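Local coordinates for uncharacterized protein (Bordetella bronchiseptica, PDB 4XG0) that probably acts as a kinase of the DUF1537 family, which phosphorylates acid sugars in catabolic pathways, at residues V378-L390 / V400-V412. Residues are numbered along the deposited sequence; the frame is centred on the assembly and turned at random.
Sequences VDEVTGGVPLGTL and VVTKAGGFGEQDV. With SO4 (sulfate ion), chain E.
G388 and V400 form an antiparallel hydrogen-bonded pair: G388 N to V400 O at 2.9 Å and V400 N to G388 O at 2.8 Å. Two residues on, the grip slackens to a weak bond from T402 N to P386 O (3.4 Å). The return bond is missing, since proline has no N-H, and T402 O stays buried without a partner against P386 CD. Past this point a water bridges G384 O and A404 N. K403 bends at its last two torsions, its NZ donating to A404 O and F407 O and so tying the following loop together; Q273 gives NZ a further acceptor. On the face carrying L387 and V401, the V401 methyls divide the work: CG1, anti to the backbone N (chi1 167°), presses on V385 CG1 at a tight 3.4 Å, while CG2 meets L387 CD1 (3.5 Å) and V381 CG2. V385 CG2 reaches the edge of the F407 ring at CD2 (3.9 Å) and lies beside K403 CG. On the opposite face, L390 CD2 packs on V400 CG1. The hairpin of strands 385-391 and 399-403 lies in the mixed sheet of the nucleotide-binding domain, between strands 374-380 and 354-358, with I420 of helix 412-421 against L387 and V401.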
loop_
_atom_site.group_PDB
_atom_site.type_symbol
_atom_site.label_atom_id
_atom_site.label_comp_id
_atom_site.label_asym_id
_atom_site.label_seq_id
_atom_site.Cartn_x
_atom_site.Cartn_y
_atom_site.Cartn_z
ATOM N N VAL A 378 -11.153 -1.832 12.657
ATOM C CA VAL A 378 -10.916 -2.289 11.314
ATOM C C VAL A 378 -9.814 -3.308 11.305
ATOM O O VAL A 378 -9.986 -4.398 10.768
ATOM C CB VAL A 378 -10.570 -1.078 10.460
ATOM C CG1 VAL A 378 -10.110 -1.488 9.130
ATOM C CG2 VAL A 378 -11.820 -0.197 10.373
ATOM N N ASP A 379 -8.696 -2.959 11.941
ATOM C CA ASP A 379 -7.539 -3.823 12.010
ATOM C C ASP A 379 -6.486 -3.225 12.944
ATOM O O ASP A 379 -6.818 -2.535 13.902
ATOM C CB ASP A 379 -6.958 -3.992 10.610
ATOM C CG ASP A 379 -6.197 -5.276 10.472
ATOM O OD1 ASP A 379 -6.852 -6.362 10.476
ATOM O OD2 ASP A 379 -4.956 -5.187 10.371
ATOM N N GLU A 380 -5.210 -3.474 12.694
ATOM C CA GLU A 380 -4.201 -2.865 13.556
ATOM C C GLU A 380 -2.906 -2.570 12.823
ATOM O O GLU A 380 -2.606 -3.191 11.797
ATOM C CB GLU A 380 -3.897 -3.785 14.717
ATOM C CG GLU A 380 -3.268 -5.064 14.277
ATOM C CD GLU A 380 -3.132 -6.042 15.409
ATOM O OE1 GLU A 380 -3.819 -5.836 16.441
ATOM O OE2 GLU A 380 -2.337 -7.003 15.263
ATOM N N VAL A 381 -2.140 -1.624 13.362
ATOM C CA VAL A 381 -0.826 -1.311 12.801
ATOM C C VAL A 381 0.111 -2.435 13.216
ATOM O O VAL A 381 0.905 -2.982 12.406
ATOM C CB VAL A 381 -0.313 0.058 13.312
ATOM C CG1 VAL A 381 0.988 0.453 12.618
ATOM C CG2 VAL A 381 -1.328 1.151 13.097
ATOM N N THR A 382 -0.004 -2.788 14.494
ATOM C CA THR A 382 0.691 -3.908 15.123
ATOM C C THR A 382 -0.081 -4.203 16.428
ATOM O O THR A 382 -0.898 -3.394 16.850
ATOM C CB THR A 382 2.169 -3.550 15.384
ATOM O OG1 THR A 382 2.853 -4.679 15.937
ATOM C CG2 THR A 382 2.290 -2.370 16.315
ATOM N N GLY A 383 0.147 -5.343 17.073
ATOM C CA GLY A 383 -0.634 -5.675 18.256
ATOM C C GLY A 383 -0.560 -4.628 19.366
ATOM O O GLY A 383 0.521 -4.315 19.846
ATOM N N GLY A 384 -1.704 -4.083 19.779
ATOM C CA GLY A 384 -1.706 -3.010 20.771
ATOM C C GLY A 384 -1.754 -1.616 20.161
ATOM O O GLY A 384 -1.880 -0.615 20.867
ATOM N N VAL A 385 -1.688 -1.555 18.833
ATOM C CA VAL A 385 -1.814 -0.301 18.116
ATOM C C VAL A 385 -2.985 -0.449 17.110
ATOM O O VAL A 385 -2.803 -0.725 15.908
ATOM C CB VAL A 385 -0.502 0.038 17.389
ATOM C CG1 VAL A 385 -0.582 1.422 16.740
ATOM C CG2 VAL A 385 0.692 0.002 18.393
ATOM N N PRO A 386 -4.210 -0.325 17.609
ATOM C CA PRO A 386 -5.360 -0.622 16.736
ATOM C C PRO A 386 -5.688 0.496 15.773
ATOM O O PRO A 386 -5.400 1.666 16.052
ATOM C CB PRO A 386 -6.519 -0.769 17.731
ATOM C CG PRO A 386 -6.088 0.058 18.937
ATOM C CD PRO A 386 -4.602 -0.192 19.027
ATOM N N LEU A 387 -6.348 0.128 14.677
ATOM C CA LEU A 387 -6.781 1.049 13.625
ATOM C C LEU A 387 -8.274 0.838 13.414
ATOM O O LEU A 387 -8.751 -0.306 13.255
ATOM C CB LEU A 387 -6.052 0.765 12.314
ATOM C CG LEU A 387 -6.492 1.496 11.033
ATOM C CD1 LEU A 387 -6.286 2.961 11.164
ATOM C CD2 LEU A 387 -5.653 0.952 9.869
ATOM N N GLY A 388 -9.014 1.949 13.430
ATOM C CA GLY A 388 -10.453 1.909 13.259
ATOM C C GLY A 388 -10.916 3.229 12.687
ATOM O O GLY A 388 -10.115 4.004 12.182
ATOM N N THR A 389 -12.230 3.446 12.718
ATOM C CA THR A 389 -12.798 4.720 12.353
ATOM C C THR A 389 -13.645 5.291 13.502
ATOM O O THR A 389 -14.304 4.553 14.218
ATOM C CB THR A 389 -13.655 4.577 11.117
ATOM O OG1 THR A 389 -14.646 3.558 11.292
ATOM C CG2 THR A 389 -12.765 4.193 9.924
ATOM N N LEU A 390 -13.658 6.610 13.633
ATOM C CA LEU A 390 -14.466 7.231 14.675
ATOM C C LEU A 390 -15.939 6.932 14.497
ATOM O O LEU A 390 -16.500 6.974 13.392
ATOM C CB LEU A 390 -14.282 8.748 14.772
ATOM C CG LEU A 390 -12.873 9.214 15.118
ATOM C CD1 LEU A 390 -12.746 10.725 15.111
ATOM C CD2 LEU A 390 -12.442 8.642 16.455
ATOM N N VAL A 400 -8.593 6.355 12.689
ATOM C CA VAL A 400 -7.900 6.675 13.927
ATOM C C VAL A 400 -7.060 5.473 14.371
ATOM O O VAL A 400 -7.434 4.312 14.156
ATOM C CB VAL A 400 -8.912 7.064 15.070
ATOM C CG1 VAL A 400 -9.980 5.982 15.246
ATOM C CG2 VAL A 400 -8.197 7.348 16.366
ATOM N N VAL A 401 -5.913 5.784 14.968
ATOM C CA VAL A 401 -5.035 4.818 15.593
ATOM C C VAL A 401 -4.748 5.340 16.978
ATOM O O VAL A 401 -4.459 6.521 17.168
ATOM C CB VAL A 401 -3.685 4.706 14.832
ATOM C CG1 VAL A 401 -2.642 3.945 15.647
ATOM C CG2 VAL A 401 -3.872 4.074 13.463
ATOM N N THR A 402 -4.834 4.461 17.958
ATOM C CA THR A 402 -4.502 4.849 19.303
ATOM C C THR A 402 -3.385 3.936 19.832
ATOM O O THR A 402 -3.193 2.788 19.385
ATOM C CB THR A 402 -5.754 4.810 20.204
ATOM O OG1 THR A 402 -6.425 3.565 19.998
ATOM C CG2 THR A 402 -6.710 5.935 19.827
ATOM N N LYS A 403 -2.639 4.453 20.797
ATOM C CA LYS A 403 -1.493 3.709 21.311
ATOM C C LYS A 403 -1.132 4.203 22.690
ATOM O O LYS A 403 -1.177 5.402 22.949
ATOM C CB LYS A 403 -0.280 3.884 20.383
ATOM C CG LYS A 403 0.945 3.106 20.775
ATOM C CD LYS A 403 2.144 3.388 19.852
ATOM C CE LYS A 403 2.812 4.736 20.154
ATOM N NZ LYS A 403 3.468 4.743 21.519
ATOM N N ALA A 404 -0.752 3.287 23.565
ATOM C CA ALA A 404 -0.263 3.706 24.863
ATOM C C ALA A 404 1.100 4.385 24.673
ATOM O O ALA A 404 1.851 4.053 23.752
ATOM C CB ALA A 404 -0.173 2.546 25.791
ATOM N N GLY A 405 1.396 5.338 25.543
ATOM C CA GLY A 405 2.537 6.213 25.388
ATOM C C GLY A 405 3.850 5.463 25.417
ATOM O O GLY A 405 4.761 5.813 24.685
ATOM N N GLY A 406 3.942 4.434 26.257
ATOM C CA GLY A 406 5.193 3.717 26.429
ATOM C C GLY A 406 5.399 2.587 25.432
ATOM O O GLY A 406 6.440 1.934 25.453
ATOM N N PHE A 407 4.428 2.376 24.538
ATOM C CA PHE A 407 4.379 1.161 23.738
ATOM C C PHE A 407 4.972 1.336 22.340
ATOM O O PHE A 407 4.881 2.396 21.763
ATOM C CB PHE A 407 2.941 0.650 23.650
ATOM C CG PHE A 407 2.837 -0.720 23.050
ATOM C CD1 PHE A 407 2.994 -1.847 23.841
ATOM C CD2 PHE A 407 2.602 -0.879 21.694
ATOM C CE1 PHE A 407 2.903 -3.122 23.294
ATOM C CE2 PHE A 407 2.516 -2.148 21.131
ATOM C CZ PHE A 407 2.665 -3.272 21.931
ATOM N N GLY A 408 5.661 0.303 21.851
ATOM C CA GLY A 408 6.124 0.213 20.462
ATOM C C GLY A 408 7.589 0.577 20.231
ATOM O O GLY A 408 8.220 1.207 21.082
ATOM N N GLU A 409 8.120 0.166 19.082
ATOM C CA GLU A 409 9.458 0.559 18.640
ATOM C C GLU A 409 9.465 1.983 18.118
ATOM O O GLU A 409 8.409 2.597 17.889
ATOM C CB GLU A 409 9.950 -0.359 17.519
ATOM C CG GLU A 409 10.049 -1.780 17.889
ATOM C CD GLU A 409 11.329 -2.050 18.630
ATOM O OE1 GLU A 409 12.392 -2.048 17.967
ATOM O OE2 GLU A 409 11.268 -2.222 19.869
ATOM N N GLN A 410 10.679 2.469 17.869
ATOM C CA GLN A 410 10.916 3.853 17.473
ATOM C C GLN A 410 10.118 4.326 16.252
ATOM O O GLN A 410 9.679 5.480 16.209
ATOM C CB GLN A 410 12.411 4.041 17.194
ATOM C CG GLN A 410 12.710 5.345 16.522
ATOM C CD GLN A 410 14.174 5.574 16.307
ATOM O OE1 GLN A 410 14.893 5.945 17.245
ATOM N NE2 GLN A 410 14.645 5.342 15.072
ATOM N N ASP A 411 9.953 3.441 15.256
ATOM C CA ASP A 411 9.271 3.807 13.996
ATOM C C ASP A 411 7.749 3.641 14.045
ATOM O O ASP A 411 7.085 3.810 13.026
ATOM C CB ASP A 411 9.838 3.006 12.804
ATOM C CG ASP A 411 9.477 1.527 12.853
ATOM O OD1 ASP A 411 8.920 1.087 13.889
ATOM O OD2 ASP A 411 9.833 0.782 11.888
ATOM N N VAL A 412 7.185 3.422 15.226
ATOM C CA VAL A 412 5.767 3.032 15.295
ATOM C C VAL A 412 4.798 4.126 14.852
ATOM O O VAL A 412 3.749 3.805 14.280
ATOM C CB VAL A 412 5.354 2.488 16.667
ATOM C CG1 VAL A 412 5.283 3.589 17.700
ATOM C CG2 VAL A 412 3.993 1.785 16.546
HETATM S S SO4 E . 5.308 -6.361 13.629
HETATM O O1 SO4 E . 6.196 -6.374 12.460
HETATM O O2 SO4 E . 3.977 -5.896 13.232
HETATM O O3 SO4 E . 5.210 -7.709 14.209
HETATM O O4 SO4 E . 5.843 -5.440 14.641
HETATM O O HOH W 1 -0.815 0.495 23.015
#